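Local coordinates for regulatory protein BlaR1 (Bacillus licheniformis, PDB 1NRF) that probably senses beta-lactam antibiotics outside the cell through acylation of a serine in this C-terminal sensor domain, the whole membrane protein relaying the signal to the cytoplasm, at residues E54-F59 against V230-G234; E125-R129 against F142-Y148; A212-I216 against A243-L248. All coordinates share one frame; numbering follows the deposited sequence.

Contact 1 (E54-F59 against V230-G234)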
ATOM      1  N   GLU A  54       9.491   7.561 -12.488  1.00 37.55           N
ATOM      2  CA  GLU A  54       8.736   7.569 -11.241  1.00 35.99           C
ATOM      3  C   GLU A  54       8.500   6.149 -10.730  1.00 32.86           C
ATOM      4  O   GLU A  54       8.627   5.868  -9.536  1.00 29.76           O
ATOM      5  CB  GLU A  54       7.383   8.264 -11.442  1.00 38.10           C
ATOM      6  CG  GLU A  54       7.432   9.798 -11.461  1.00 44.76           C
ATOM      7  CD  GLU A  54       6.960  10.452 -10.152  1.00 48.71           C
ATOM      8  OE1 GLU A  54       6.890  11.703 -10.107  1.00 52.05           O
ATOM      9  OE2 GLU A  54       6.656   9.732  -9.173  1.00 49.15           O
ATOM     10  N   SER A  55       8.166   5.260 -11.656  1.00 30.05           N
ATOM     11  CA  SER A  55       7.875   3.869 -11.338  1.00 29.41           C
ATOM     12  C   SER A  55       9.060   3.106 -10.750  1.00 28.46           C
ATOM     13  O   SER A  55       8.884   2.031 -10.180  1.00 26.46           O
ATOM     14  CB  SER A  55       7.391   3.152 -12.601  1.00 31.11           C
ATOM     15  OG  SER A  55       6.397   3.916 -13.255  1.00 32.59           O
ATOM     16  N   THR A  56      10.261   3.656 -10.896  1.00 27.19           N
ATOM     17  CA  THR A  56      11.458   3.005 -10.381  1.00 28.91           C
ATOM     18  C   THR A  56      12.138   3.842  -9.286  1.00 29.33           C
ATOM     19  O   THR A  56      13.155   3.459  -8.719  1.00 28.28           O
ATOM     20  CB  THR A  56      12.463   2.698 -11.534  1.00 30.37           C
ATOM     21  OG1 THR A  56      12.536   3.815 -12.435  1.00 32.83           O
ATOM     22  CG2 THR A  56      12.027   1.470 -12.300  1.00 28.50           C
ATOM     23  N   SER A  57      11.560   4.994  -8.989  1.00 30.26           N
ATOM     24  CA  SER A  57      12.095   5.857  -7.951  1.00 28.60           C
ATOM     25  C   SER A  57      11.411   5.460  -6.654  1.00 27.82           C
ATOM     26  O   SER A  57      10.227   5.161  -6.655  1.00 25.17           O
ATOM     27  CB  SER A  57      11.776   7.313  -8.270  1.00 27.34           C
ATOM     28  OG  SER A  57      12.355   7.687  -9.503  1.00 25.23           O
ATOM     29  N   ARG A  58      12.163   5.450  -5.557  1.00 28.62           N
ATOM     30  CA  ARG A  58      11.620   5.087  -4.252  1.00 27.42           C
ATOM     31  C   ARG A  58      11.112   6.308  -3.509  1.00 28.16           C
ATOM     32  O   ARG A  58      11.632   7.406  -3.663  1.00 28.85           O
ATOM     33  CB  ARG A  58      12.682   4.396  -3.406  1.00 27.72           C
ATOM     34  CG  ARG A  58      12.859   2.939  -3.703  1.00 26.92           C
ATOM     35  CD  ARG A  58      14.162   2.460  -3.123  1.00 28.90           C
ATOM     36  NE  ARG A  58      14.281   1.005  -3.112  1.00 29.59           N
ATOM     37  CZ  ARG A  58      15.441   0.367  -3.138  1.00 30.46           C
ATOM     38  NH1 ARG A  58      16.570   1.059  -3.187  1.00 32.52           N
ATOM     39  NH2 ARG A  58      15.480  -0.956  -3.105  1.00 31.07           N
ATOM     40  N   PHE A  59      10.080   6.103  -2.704  1.00 27.83           N
ATOM     41  CA  PHE A  59       9.492   7.177  -1.927  1.00 26.21           C
ATOM     42  C   PHE A  59       9.079   6.598  -0.586  1.00 27.58           C
ATOM     43  O   PHE A  59       9.045   5.374  -0.416  1.00 26.68           O
ATOM     44  CB  PHE A  59       8.259   7.724  -2.640  1.00 24.35           C
ATOM     45  CG  PHE A  59       8.501   8.076  -4.069  1.00 24.42           C
ATOM     46  CD1 PHE A  59       8.290   7.134  -5.077  1.00 24.98           C
ATOM     47  CD2 PHE A  59       8.945   9.346  -4.418  1.00 22.33           C
ATOM     48  CE1 PHE A  59       8.514   7.453  -6.411  1.00 23.28           C
ATOM     49  CE2 PHE A  59       9.175   9.678  -5.758  1.00 23.77           C
ATOM     50  CZ  PHE A  59       8.958   8.730  -6.756  1.00 24.24           C
ATOM     51  N   VAL A 230       0.317   3.099  -7.968  1.00 24.73           N
ATOM     52  CA  VAL A 230       0.348   4.435  -8.523  1.00 25.96           C
ATOM     53  C   VAL A 230       0.973   5.354  -7.486  1.00 27.79           C
ATOM     54  O   VAL A 230       0.618   5.288  -6.307  1.00 27.65           O
ATOM     55  CB  VAL A 230      -1.078   4.961  -8.826  1.00 25.97           C
ATOM     56  CG1 VAL A 230      -1.050   6.462  -9.030  1.00 29.20           C
ATOM     57  CG2 VAL A 230      -1.633   4.288 -10.066  1.00 29.45           C
ATOM     58  N   HIS A 231       1.923   6.186  -7.910  1.00 27.05           N
ATOM     59  CA  HIS A 231       2.514   7.144  -6.993  1.00 27.40           C
ATOM     60  C   HIS A 231       2.430   8.504  -7.646  1.00 27.29           C
ATOM     61  O   HIS A 231       2.796   8.653  -8.812  1.00 27.73           O
ATOM     62  CB  HIS A 231       3.967   6.814  -6.665  1.00 27.32           C
ATOM     63  CG  HIS A 231       4.611   7.824  -5.763  1.00 26.50           C
ATOM     64  ND1 HIS A 231       5.153   9.005  -6.230  1.00 25.40           N
ATOM     65  CD2 HIS A 231       4.718   7.870  -4.415  1.00 25.07           C
ATOM     66  CE1 HIS A 231       5.560   9.733  -5.209  1.00 23.15           C
ATOM     67  NE2 HIS A 231       5.307   9.068  -4.096  1.00 27.28           N
ATOM     68  N   ILE A 232       1.953   9.493  -6.893  1.00 27.73           N
ATOM     69  CA  ILE A 232       1.792  10.844  -7.418  1.00 28.35           C
ATOM     70  C   ILE A 232       2.422  11.958  -6.584  1.00 32.28           C
ATOM     71  O   ILE A 232       2.824  11.768  -5.430  1.00 32.89           O
ATOM     72  CB  ILE A 232       0.301  11.199  -7.580  1.00 28.05           C
ATOM     73  CG1 ILE A 232      -0.370  11.247  -6.204  1.00 27.26           C
ATOM     74  CG2 ILE A 232      -0.393  10.180  -8.473  1.00 23.16           C
ATOM     75  CD1 ILE A 232      -1.800  11.778  -6.228  1.00 28.51           C
ATOM     76  N   GLN A 233       2.489  13.137  -7.189  1.00 35.62           N
ATOM     77  CA  GLN A 233       3.041  14.325  -6.548  1.00 39.05           C
ATOM     78  C   GLN A 233       2.334  15.511  -7.188  1.00 39.87           C
ATOM     79  O   GLN A 233       2.353  15.660  -8.413  1.00 39.50           O
ATOM     80  CB  GLN A 233       4.552  14.436  -6.806  1.00 41.46           C
ATOM     81  CG  GLN A 233       5.322  13.143  -6.618  1.00 46.65           C
ATOM     82  CD  GLN A 233       6.804  13.293  -6.916  1.00 50.07           C
ATOM     83  OE1 GLN A 233       7.532  12.303  -7.007  1.00 52.62           O
ATOM     84  NE2 GLN A 233       7.258  14.532  -7.068  1.00 51.02           N
ATOM     85  N   GLY A 234       1.705  16.344  -6.368  1.00 40.88           N
ATOM     86  CA  GLY A 234       1.004  17.499  -6.896  1.00 42.74           C
ATOM     87  C   GLY A 234       0.557  18.417  -5.782  1.00 45.14           C
ATOM     88  O   GLY A 234       1.016  18.284  -4.647  1.00 45.39           O
TER

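Contact 2 (E125-R129 against F142-Y148)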
ATOM      1  N   GLU A 125      12.230  -2.067  17.586  1.00 39.84           N
ATOM      2  CA  GLU A 125      13.145  -1.798  16.480  1.00 38.89           C
ATOM      3  C   GLU A 125      13.941  -3.016  16.016  1.00 39.29           C
ATOM      4  O   GLU A 125      14.105  -3.242  14.814  1.00 38.30           O
ATOM      5  CB  GLU A 125      14.129  -0.691  16.866  1.00 39.16           C
ATOM      6  CG  GLU A 125      15.243  -0.495  15.842  1.00 42.21           C
ATOM      7  CD  GLU A 125      16.169   0.663  16.163  1.00 43.30           C
ATOM      8  OE1 GLU A 125      17.080   0.927  15.349  1.00 40.04           O
ATOM      9  OE2 GLU A 125      15.989   1.307  17.222  1.00 44.64           O
ATOM     10  N   ASP A 126      14.461  -3.783  16.967  1.00 39.72           N
ATOM     11  CA  ASP A 126      15.243  -4.965  16.629  1.00 40.33           C
ATOM     12  C   ASP A 126      14.396  -5.912  15.771  1.00 39.92           C
ATOM     13  O   ASP A 126      14.796  -6.272  14.656  1.00 38.26           O
ATOM     14  CB  ASP A 126      15.729  -5.661  17.909  1.00 42.10           C
ATOM     15  CG  ASP A 126      16.688  -4.783  18.736  1.00 46.30           C
ATOM     16  OD1 ASP A 126      17.083  -5.198  19.850  1.00 48.20           O
ATOM     17  OD2 ASP A 126      17.057  -3.681  18.280  1.00 45.80           O
ATOM     18  N   HIS A 127      13.223  -6.299  16.270  1.00 37.79           N
ATOM     19  CA  HIS A 127      12.351  -7.185  15.503  1.00 38.56           C
ATOM     20  C   HIS A 127      11.815  -6.490  14.248  1.00 37.01           C
ATOM     21  O   HIS A 127      11.491  -7.145  13.264  1.00 37.75           O
ATOM     22  CB  HIS A 127      11.168  -7.677  16.343  1.00 39.72           C
ATOM     23  CG  HIS A 127      11.553  -8.567  17.485  1.00 41.73           C
ATOM     24  ND1 HIS A 127      12.540  -9.524  17.388  1.00 41.82           N
ATOM     25  CD2 HIS A 127      11.065  -8.657  18.747  1.00 43.02           C
ATOM     26  CE1 HIS A 127      12.646 -10.164  18.539  1.00 42.03           C
ATOM     27  NE2 HIS A 127      11.762  -9.658  19.380  1.00 43.40           N
ATOM     28  N   LEU A 128      11.711  -5.168  14.287  1.00 34.96           N
ATOM     29  CA  LEU A 128      11.223  -4.422  13.136  1.00 34.06           C
ATOM     30  C   LEU A 128      12.230  -4.451  11.996  1.00 35.21           C
ATOM     31  O   LEU A 128      11.883  -4.803  10.863  1.00 34.88           O
ATOM     32  CB  LEU A 128      10.931  -2.975  13.521  1.00 33.56           C
ATOM     33  CG  LEU A 128       9.646  -2.769  14.316  1.00 34.13           C
ATOM     34  CD1 LEU A 128       9.620  -1.378  14.939  1.00 32.02           C
ATOM     35  CD2 LEU A 128       8.472  -2.990  13.390  1.00 33.17           C
ATOM     36  N   ARG A 129      13.473  -4.075  12.290  1.00 35.00           N
ATOM     37  CA  ARG A 129      14.512  -4.068  11.271  1.00 35.08           C
ATOM     38  C   ARG A 129      14.683  -5.471  10.685  1.00 36.02           C
ATOM     39  O   ARG A 129      14.867  -5.635   9.476  1.00 35.36           O
ATOM     40  CB  ARG A 129      15.841  -3.575  11.857  1.00 34.65           C
ATOM     41  CG  ARG A 129      15.792  -2.152  12.415  1.00 37.80           C
ATOM     42  CD  ARG A 129      17.158  -1.481  12.340  1.00 39.22           C
ATOM     43  NE  ARG A 129      17.149  -0.116  12.868  1.00 42.00           N
ATOM     44  CZ  ARG A 129      17.964   0.856  12.457  1.00 42.52           C
ATOM     45  NH1 ARG A 129      18.857   0.626  11.503  1.00 42.81           N
ATOM     46  NH2 ARG A 129      17.896   2.062  13.008  1.00 43.84           N
ATOM     47  N   PHE A 142      15.556   2.269   8.183  1.00 36.34           N
ATOM     48  CA  PHE A 142      14.709   2.493   9.363  1.00 37.60           C
ATOM     49  C   PHE A 142      15.263   3.592  10.313  1.00 38.16           C
ATOM     50  O   PHE A 142      16.463   3.653  10.572  1.00 37.87           O
ATOM     51  CB  PHE A 142      14.583   1.137  10.088  1.00 35.98           C
ATOM     52  CG  PHE A 142      13.838   1.180  11.393  1.00 36.72           C
ATOM     53  CD1 PHE A 142      12.682   0.429  11.560  1.00 36.96           C
ATOM     54  CD2 PHE A 142      14.328   1.908  12.481  1.00 36.79           C
ATOM     55  CE1 PHE A 142      12.020   0.396  12.797  1.00 39.27           C
ATOM     56  CE2 PHE A 142      13.678   1.883  13.714  1.00 37.46           C
ATOM     57  CZ  PHE A 142      12.522   1.124  13.872  1.00 37.30           C
ATOM     58  N   SER A 143      14.384   4.452  10.828  1.00 38.08           N
ATOM     59  CA  SER A 143      14.798   5.521  11.744  1.00 39.02           C
ATOM     60  C   SER A 143      14.375   5.165  13.167  1.00 40.36           C
ATOM     61  O   SER A 143      15.175   4.668  13.960  1.00 39.94           O
ATOM     62  CB  SER A 143      14.165   6.857  11.340  1.00 37.08           C
ATOM     63  OG  SER A 143      12.750   6.812  11.437  1.00 36.82           O
ATOM     64  N   VAL A 144      13.110   5.424  13.478  1.00 41.13           N
ATOM     65  CA  VAL A 144      12.548   5.114  14.785  1.00 41.52           C
ATOM     66  C   VAL A 144      11.200   4.419  14.560  1.00 41.88           C
ATOM     67  O   VAL A 144      10.458   4.746  13.621  1.00 41.26           O
ATOM     68  CB  VAL A 144      12.366   6.392  15.647  1.00 41.77           C
ATOM     69  CG1 VAL A 144      13.715   7.078  15.833  1.00 38.30           C
ATOM     70  CG2 VAL A 144      11.361   7.338  14.998  1.00 40.18           C
ATOM     71  N   PRO A 145      10.873   3.443  15.415  1.00 41.05           N
ATOM     72  CA  PRO A 145       9.620   2.691  15.306  1.00 40.97           C
ATOM     73  C   PRO A 145       8.368   3.499  15.022  1.00 40.52           C
ATOM     74  O   PRO A 145       7.460   3.027  14.338  1.00 41.18           O
ATOM     75  CB  PRO A 145       9.542   1.931  16.640  1.00 42.26           C
ATOM     76  CG  PRO A 145      10.511   2.655  17.541  1.00 42.48           C
ATOM     77  CD  PRO A 145      11.616   3.049  16.622  1.00 41.58           C
ATOM     78  N   ALA A 146       8.329   4.725  15.523  1.00 39.77           N
ATOM     79  CA  ALA A 146       7.160   5.570  15.347  1.00 39.26           C
ATOM     80  C   ALA A 146       6.912   6.111  13.943  1.00 39.86           C
ATOM     81  O   ALA A 146       5.760   6.322  13.569  1.00 38.90           O
ATOM     82  CB  ALA A 146       7.210   6.723  16.341  1.00 37.93           C
ATOM     83  N   ASP A 147       7.960   6.327  13.154  1.00 40.53           N
ATOM     84  CA  ASP A 147       7.734   6.898  11.826  1.00 42.35           C
ATOM     85  C   ASP A 147       8.637   6.510  10.653  1.00 40.58           C
ATOM     86  O   ASP A 147       8.651   7.207   9.642  1.00 39.35           O
ATOM     87  CB  ASP A 147       7.715   8.431  11.945  1.00 46.01           C
ATOM     88  CG  ASP A 147       8.359   8.934  13.232  1.00 48.19           C
ATOM     89  OD1 ASP A 147       7.772   8.720  14.314  1.00 49.92           O
ATOM     90  OD2 ASP A 147       9.448   9.542  13.165  1.00 49.88           O
ATOM     91  N   TYR A 148       9.368   5.406  10.771  1.00 40.90           N
ATOM     92  CA  TYR A 148      10.275   4.969   9.704  1.00 38.68           C
ATOM     93  C   TYR A 148       9.616   4.860   8.336  1.00 39.75           C
ATOM     94  O   TYR A 148      10.273   5.024   7.307  1.00 39.11           O
ATOM     95  CB  TYR A 148      10.905   3.611  10.045  1.00 34.73           C
ATOM     96  CG  TYR A 148       9.923   2.479  10.308  1.00 32.07           C
ATOM     97  CD1 TYR A 148       9.286   2.352  11.538  1.00 31.62           C
ATOM     98  CD2 TYR A 148       9.671   1.507   9.337  1.00 30.76           C
ATOM     99  CE1 TYR A 148       8.427   1.282  11.802  1.00 30.77           C
ATOM    100  CE2 TYR A 148       8.820   0.438   9.584  1.00 27.70           C
ATOM    101  CZ  TYR A 148       8.200   0.328  10.817  1.00 32.55           C
ATOM    102  OH  TYR A 148       7.349  -0.731  11.066  1.00 34.27           O
TER

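Contact 3 (A212-I216 against A243-L248)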
ATOM      1  N   ALA A 212       2.357  14.110  -1.692  1.00 39.84           N
ATOM      2  CA  ALA A 212       2.600  12.861  -2.406  1.00 36.51           C
ATOM      3  C   ALA A 212       1.499  11.877  -2.064  1.00 34.20           C
ATOM      4  O   ALA A 212       0.992  11.874  -0.949  1.00 34.19           O
ATOM      5  CB  ALA A 212       3.942  12.290  -2.017  1.00 35.66           C
ATOM      6  N   GLY A 213       1.121  11.052  -3.034  1.00 33.06           N
ATOM      7  CA  GLY A 213       0.073  10.078  -2.801  1.00 31.25           C
ATOM      8  C   GLY A 213       0.358   8.697  -3.363  1.00 30.42           C
ATOM      9  O   GLY A 213       0.967   8.553  -4.425  1.00 31.61           O
ATOM     10  N   TRP A 214      -0.107   7.681  -2.642  1.00 28.20           N
ATOM     11  CA  TRP A 214       0.070   6.286  -3.028  1.00 26.86           C
ATOM     12  C   TRP A 214      -1.253   5.536  -3.071  1.00 26.31           C
ATOM     13  O   TRP A 214      -2.161   5.790  -2.283  1.00 26.74           O
ATOM     14  CB  TRP A 214       0.904   5.512  -2.005  1.00 25.35           C
ATOM     15  CG  TRP A 214       2.392   5.562  -2.055  1.00 23.44           C
ATOM     16  CD1 TRP A 214       3.208   6.147  -1.131  1.00 21.56           C
ATOM     17  CD2 TRP A 214       3.252   4.805  -2.925  1.00 23.20           C
ATOM     18  NE1 TRP A 214       4.513   5.787  -1.352  1.00 24.24           N
ATOM     19  CE2 TRP A 214       4.575   4.965  -2.444  1.00 23.30           C
ATOM     20  CE3 TRP A 214       3.033   4.002  -4.057  1.00 22.23           C
ATOM     21  CZ2 TRP A 214       5.682   4.347  -3.055  1.00 22.11           C
ATOM     22  CZ3 TRP A 214       4.132   3.389  -4.668  1.00 21.54           C
ATOM     23  CH2 TRP A 214       5.440   3.566  -4.162  1.00 22.24           C
ATOM     24  N   PHE A 215      -1.343   4.596  -3.997  1.00 26.29           N
ATOM     25  CA  PHE A 215      -2.490   3.716  -4.078  1.00 25.01           C
ATOM     26  C   PHE A 215      -2.000   2.442  -4.743  1.00 25.00           C
ATOM     27  O   PHE A 215      -1.741   2.407  -5.950  1.00 24.03           O
ATOM     28  CB  PHE A 215      -3.669   4.307  -4.846  1.00 23.63           C
ATOM     29  CG  PHE A 215      -4.895   3.451  -4.757  1.00 23.65           C
ATOM     30  CD1 PHE A 215      -5.412   3.104  -3.516  1.00 24.17           C
ATOM     31  CD2 PHE A 215      -5.465   2.898  -5.898  1.00 25.17           C
ATOM     32  CE1 PHE A 215      -6.471   2.204  -3.405  1.00 27.64           C
ATOM     33  CE2 PHE A 215      -6.527   1.998  -5.807  1.00 26.57           C
ATOM     34  CZ  PHE A 215      -7.032   1.644  -4.554  1.00 27.79           C
ATOM     35  N   ILE A 216      -1.846   1.410  -3.923  1.00 22.92           N
ATOM     36  CA  ILE A 216      -1.367   0.120  -4.377  1.00 24.57           C
ATOM     37  C   ILE A 216      -2.424  -0.920  -4.067  1.00 25.38           C
ATOM     38  O   ILE A 216      -3.323  -0.675  -3.273  1.00 25.69           O
ATOM     39  CB  ILE A 216      -0.044  -0.272  -3.656  1.00 25.03           C
ATOM     40  CG1 ILE A 216      -0.315  -0.612  -2.180  1.00 23.29           C
ATOM     41  CG2 ILE A 216       0.943   0.878  -3.748  1.00 22.77           C
ATOM     42  CD1 ILE A 216       0.928  -1.043  -1.411  1.00 20.33           C
ATOM     43  N   ALA A 243      -4.645   9.728  -5.946  1.00 22.85           N
ATOM     44  CA  ALA A 243      -3.874   8.649  -6.555  1.00 25.13           C
ATOM     45  C   ALA A 243      -4.770   7.424  -6.759  1.00 25.55           C
ATOM     46  O   ALA A 243      -4.617   6.688  -7.728  1.00 25.61           O
ATOM     47  CB  ALA A 243      -2.674   8.287  -5.680  1.00 22.30           C
ATOM     48  N   ALA A 244      -5.708   7.209  -5.841  1.00 26.96           N
ATOM     49  CA  ALA A 244      -6.617   6.079  -5.964  1.00 28.04           C
ATOM     50  C   ALA A 244      -7.511   6.332  -7.170  1.00 29.17           C
ATOM     51  O   ALA A 244      -7.683   5.460  -8.028  1.00 27.24           O
ATOM     52  CB  ALA A 244      -7.453   5.935  -4.707  1.00 27.21           C
ATOM     53  N   GLU A 245      -8.069   7.539  -7.232  1.00 29.91           N
ATOM     54  CA  GLU A 245      -8.929   7.923  -8.340  1.00 32.75           C
ATOM     55  C   GLU A 245      -8.207   7.761  -9.673  1.00 31.51           C
ATOM     56  O   GLU A 245      -8.784   7.254 -10.630  1.00 33.68           O
ATOM     57  CB  GLU A 245      -9.418   9.367  -8.177  1.00 35.55           C
ATOM     58  CG  GLU A 245     -10.480   9.535  -7.096  1.00 44.19           C
ATOM     59  CD  GLU A 245     -11.608  10.483  -7.514  1.00 51.07           C
ATOM     60  OE1 GLU A 245     -12.207  10.256  -8.595  1.00 53.63           O
ATOM     61  OE2 GLU A 245     -11.906  11.445  -6.764  1.00 53.19           O
ATOM     62  N   ILE A 246      -6.949   8.186  -9.737  1.00 29.63           N
ATOM     63  CA  ILE A 246      -6.163   8.059 -10.957  1.00 28.58           C
ATOM     64  C   ILE A 246      -6.002   6.582 -11.337  1.00 28.96           C
ATOM     65  O   ILE A 246      -6.332   6.174 -12.453  1.00 28.62           O
ATOM     66  CB  ILE A 246      -4.769   8.682 -10.781  1.00 28.44           C
ATOM     67  CG1 ILE A 246      -4.897  10.195 -10.619  1.00 29.34           C
ATOM     68  CG2 ILE A 246      -3.886   8.332 -11.969  1.00 29.41           C
ATOM     69  CD1 ILE A 246      -3.590  10.909 -10.276  1.00 30.62           C
ATOM     70  N   ALA A 247      -5.493   5.783 -10.407  1.00 27.91           N
ATOM     71  CA  ALA A 247      -5.305   4.355 -10.658  1.00 28.38           C
ATOM     72  C   ALA A 247      -6.599   3.722 -11.147  1.00 27.80           C
ATOM     73  O   ALA A 247      -6.596   2.911 -12.069  1.00 29.16           O
ATOM     74  CB  ALA A 247      -4.848   3.648  -9.382  1.00 24.68           C
ATOM     75  N   LEU A 248      -7.697   4.102 -10.507  1.00 27.75           N
ATOM     76  CA  LEU A 248      -9.022   3.580 -10.822  1.00 30.13           C
ATOM     77  C   LEU A 248      -9.537   3.963 -12.211  1.00 30.32           C
ATOM     78  O   LEU A 248     -10.180   3.158 -12.875  1.00 31.45           O
ATOM     79  CB  LEU A 248     -10.010   4.033  -9.742  1.00 29.22           C
ATOM     80  CG  LEU A 248     -10.571   2.954  -8.808  1.00 30.62           C
ATOM     81  CD1 LEU A 248      -9.593   1.810  -8.616  1.00 28.77           C
ATOM     82  CD2 LEU A 248     -10.921   3.609  -7.485  1.00 31.35           C
TER

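Contact 1 (E54-F59 against V230-G234)
The imidazole of H231 lies flat against the phenyl ring of F59 in a face-to-face stack, centroids 3.7 Å apart and planes 11° from parallel. H231 belongs to strand 225-234; with CG anti to its backbone N (chi1 178°), its ring reaches across to the segment that follows helix 52-56. The contact thus joins the inner sheet face to the segment leading toward S63, probably the acylated serine. Followed outward from CB, the F59 side chain meets histidine first: CB sits 3.6 Å from H231 NE2. CG comes closer still to the same nitrogen. Further round the ring, CD1 faces H231 CD2 as well as NE2, CD2 lies 3.5 Å from H231 CE1, and CE1 faces H231 ND1. At the far end the company changes, since CE2 and CZ approach the amide end of Q233, whose plane is steeply turned against the phenyl ring. E54 comes in at the imidazole edge, its carboxylate turned 35° from the ring plane, and OE2 takes a weak hydrogen bond from ND1 (3.4 Å). Its other oxygen, OE1, is near the Q233 amide. P158 touches both stacked rings, and W214 meets H231 edge-to-face. The stack, with the edge contact from E54, probably limits the tilt of the imidazole; the weak bond is consistent with a proton on ND1, and the nearby carboxylate would probably make the ring somewhat more basic.

Contact 2 (E125-R129 against F142-Y148)
F142 meets helix 125-134 through three residues on one side of that helix, E125, L128 and R129. The apolar contacts centre on its ring. L128 CB lies 3.6 Å from F142 CE1, and L128 CD1 reaches the ring edge in plane while also touching P145 CB at 3.7 Å. The other branch, CD2, points to the hydroxyl end of Y148. E125 adds its methylene CG, 3.6 Å from F142 CE2. Aromatic faces come next: R129 CG makes a CH-pi contact over one face of F142, 4.2 Å from the centroid, and Y148 CB lies over the opposite face. Among polar groups, R129 and E125 form a salt bridge one helical turn apart, NE to OE1 2.7 Å, though its hydrogen bonds are weak in angle. The E125 side chain is fully extended (chi1 172°), which carries the carboxylate along the ring to the arginine. R129 NH2 is also 3.2 Å from F142 O, which lies over the guanidinium face at a poor angle for hydrogen bonding. D120 binds the Y148 hydroxyl, and D151 binds S143. Here a loop returning after helix 125-134 packs on that helix, within the helical part of the penicillin-binding fold.

Contact 3 (A212-I216 against A243-L248)
F215 packs its ring against one turn of helix 239-253, meeting A243, A244, A247 and L248. A244 CB sits over one ring face, 3.7 Å from the centroid and 17° off the ring normal, in a CH-pi contact. The helix backbone is close too: F215 CG lies 3.4 Å from A244 CA. A247, one turn on from A243, brings its methyl to the ring edge, near the ring plane, with CB 3.6 Å from F215 CD2. L248 touches more loosely through CD1, 4.2 Å from F215 CE2. A chi1 of -172° swings the F215 ring away from its own backbone N, out toward the helix. This is a helix laid on a beta-sheet, as in the penicillin-binding and beta-lactamase fold, where the C-terminal helix covers the outer sheet face; here the local strand and helix axes cross at -47° and approach to 7.4 Å. A243 lies beside both F215 and G213. Its CB is 4.2 Å from F215 CB and 3.8 Å from G213 C, an approach helped by the lack of a side chain at G213. With just methyl groups on A243, A244 and A247 facing the strand, that short axis distance brings helix backbone and strand close together. W214, between G213 and F215, points its side chain to the other face of the sheet, where its NE1 bonds to A60 O.

Contacts 1 and 3 share one sheet, since strands 225-234 and 211-220 are neighbours in it, joined by V230 N to F215 O and I232 N to G213 O. They occupy its two faces: 243-248 lies on one, 54-59 on the other. V230 and A247 pack together on the helix-covered face. Contact 3 is buried, and its side-chain contacts are apolar; contact 1 is partly buried and mixes ring stacking with a carboxylate. Contact 2, whose centre lies 23 Å from that of contact 1 and 26 Å from that of contact 3, is on the helical side, where hydrophobic packing is rimmed by an exposed arginine in a salt bridge.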